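Local coordinates for La-related protein 7 homolog (Schizosaccharomyces pombe, PDB 6TZN), which binds telomerase RNA and promotes its assembly with the catalytic subunit into the telomerase holoenzyme, here represented by its C-terminal xRRM domain, at residues R15-H20 with I103-T108. Numbering follows the deposited sequence.
Sequences RIKNLH and IAELIT
Arg15 pairs with Glu105 and Lys17 with Ile103 across two neighbouring antiparallel strands, each couple closed by two backbone hydrogen bonds, and between them Ile16 faces Ala104 as the non-hydrogen-bonded pair with CA atoms 4.5 Å apart. Lys17 N reaches Ile103 O at 2.8 Å and nearly straight, 168°; the return bond from Ile103 N to Lys17 O stretches to 3.2 Å just before the chain turns off at Asn18. On the face shared by Arg15, Lys17, Ile103 and Glu105, a diagonal salt bridge joins Lys17 NZ to Glu105 OE1 at 3.0 Å, the ammonium coming from above the carboxylate plane. A bend at chi3 (-67°) turns CE of Lys17 to within 3.9 Å of Ile103 CG2. Arg15 sends its guanidinium beside Ile107, whose CD1 lies over one face of the group; Ile107 CG1 is 3.9 Å from Arg15 NH1, and Arg15 NH2 forms a salt bridge with Glu111. At the other end Asn18 ND2 rests 3.8 Å from Ile103 CD1 while donating to Phe101 O. The reverse face is apolar: Ile16 CD1 touches Ala104 CB at 3.6 Å, and helix 66-78 packs over both, through Cys72, with Leu32 of helix 25-39 also against Ile16. The strand order 47-51, 58-63, 13-17, 103-106, with both helices on this face, is the beta-alpha-beta-beta-alpha-beta plan of the RRM; the extra C-terminal helix 109-119, the xRRM feature, begins a short step beyond edge strand 103-106, and Arg15 reaches it through Glu111.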
# COMPACT_ATOMS: atom_id res chain seq x y z
N ARG A 15 1.21 -2.92 -5.04
CA ARG A 15 0.37 -3.88 -4.35
C ARG A 15 0.81 -3.92 -2.89
O ARG A 15 2.00 -4.03 -2.61
CB ARG A 15 0.52 -5.26 -4.97
CG ARG A 15 -0.18 -6.35 -4.16
CD ARG A 15 -0.11 -7.68 -4.87
NE ARG A 15 -1.14 -7.77 -5.90
CZ ARG A 15 -0.90 -7.71 -7.20
NH1 ARG A 15 0.34 -7.55 -7.64
NH2 ARG A 15 -1.90 -7.80 -8.06
N ILE A 16 -0.15 -3.79 -1.98
CA ILE A 16 0.09 -3.97 -0.56
C ILE A 16 -0.46 -5.33 -0.16
O ILE A 16 -1.63 -5.63 -0.46
CB ILE A 16 -0.59 -2.86 0.27
CG1 ILE A 16 -0.28 -1.47 -0.30
CG2 ILE A 16 -0.19 -2.98 1.74
CD1 ILE A 16 1.18 -1.11 -0.27
N LYS A 17 0.36 -6.15 0.47
CA LYS A 17 -0.04 -7.49 0.89
C LYS A 17 -0.01 -7.62 2.40
O LYS A 17 0.76 -6.93 3.09
CB LYS A 17 0.87 -8.56 0.28
CG LYS A 17 0.80 -8.61 -1.23
CD LYS A 17 1.48 -9.85 -1.78
CE LYS A 17 2.98 -9.82 -1.54
NZ LYS A 17 3.61 -11.07 -2.05
N ASN A 18 -0.84 -8.53 2.91
CA ASN A 18 -0.94 -8.88 4.33
C ASN A 18 -1.64 -7.81 5.16
O ASN A 18 -1.38 -7.68 6.36
CB ASN A 18 0.41 -9.30 4.91
CG ASN A 18 1.02 -10.44 4.14
OD1 ASN A 18 0.34 -11.43 3.83
ND2 ASN A 18 2.30 -10.32 3.80
N LEU A 19 -2.55 -7.07 4.54
CA LEU A 19 -3.47 -6.23 5.29
C LEU A 19 -4.40 -7.10 6.13
O LEU A 19 -4.69 -8.25 5.78
CB LEU A 19 -4.32 -5.40 4.33
CG LEU A 19 -3.56 -4.32 3.56
CD1 LEU A 19 -4.37 -3.87 2.36
CD2 LEU A 19 -3.23 -3.15 4.48
N HIS A 20 -4.86 -6.55 7.24
CA HIS A 20 -5.89 -7.23 8.01
C HIS A 20 -7.13 -7.41 7.14
O HIS A 20 -7.58 -6.46 6.49
CB HIS A 20 -6.23 -6.44 9.26
CG HIS A 20 -7.08 -7.21 10.22
ND1 HIS A 20 -8.43 -7.43 10.01
CD2 HIS A 20 -6.77 -7.83 11.39
CE1 HIS A 20 -8.91 -8.15 11.01
NE2 HIS A 20 -7.93 -8.41 11.85
N ILE A 103 3.78 -6.00 3.16
CA ILE A 103 4.70 -6.00 2.03
C ILE A 103 4.13 -5.07 0.96
O ILE A 103 2.92 -5.05 0.74
CB ILE A 103 4.84 -7.42 1.45
CG1 ILE A 103 5.56 -8.33 2.44
CG2 ILE A 103 5.53 -7.41 0.08
CD1 ILE A 103 5.59 -9.77 2.00
N ALA A 104 5.00 -4.31 0.30
CA ALA A 104 4.60 -3.50 -0.84
C ALA A 104 5.48 -3.85 -2.04
O ALA A 104 6.71 -3.93 -1.91
CB ALA A 104 4.69 -2.00 -0.54
N GLU A 105 4.85 -4.06 -3.19
CA GLU A 105 5.54 -4.44 -4.41
C GLU A 105 5.07 -3.55 -5.56
O GLU A 105 3.87 -3.30 -5.70
CB GLU A 105 5.25 -5.90 -4.80
CG GLU A 105 5.40 -6.91 -3.68
CD GLU A 105 4.95 -8.30 -4.09
OE1 GLU A 105 5.47 -9.29 -3.53
OE2 GLU A 105 4.07 -8.41 -4.98
N LEU A 106 6.02 -3.10 -6.38
CA LEU A 106 5.67 -2.33 -7.57
C LEU A 106 5.07 -3.26 -8.61
O LEU A 106 5.61 -4.34 -8.88
CB LEU A 106 6.92 -1.67 -8.12
CG LEU A 106 6.70 -0.60 -9.20
CD1 LEU A 106 6.07 0.65 -8.62
CD2 LEU A 106 8.04 -0.28 -9.88
N ILE A 107 3.94 -2.86 -9.19
CA ILE A 107 3.29 -3.63 -10.24
C ILE A 107 3.85 -3.17 -11.58
O ILE A 107 3.86 -1.97 -11.87
CB ILE A 107 1.76 -3.45 -10.18
CG1 ILE A 107 1.22 -3.94 -8.83
CG2 ILE A 107 1.09 -4.20 -11.32
CD1 ILE A 107 -0.27 -3.72 -8.64
N THR A 108 4.33 -4.11 -12.38
CA THR A 108 5.01 -3.79 -13.64
C THR A 108 4.53 -4.75 -14.72
O THR A 108 3.64 -5.57 -14.52
CB THR A 108 6.53 -3.88 -13.48
OG1 THR A 108 6.88 -5.22 -13.08
CG2 THR A 108 7.04 -2.89 -12.44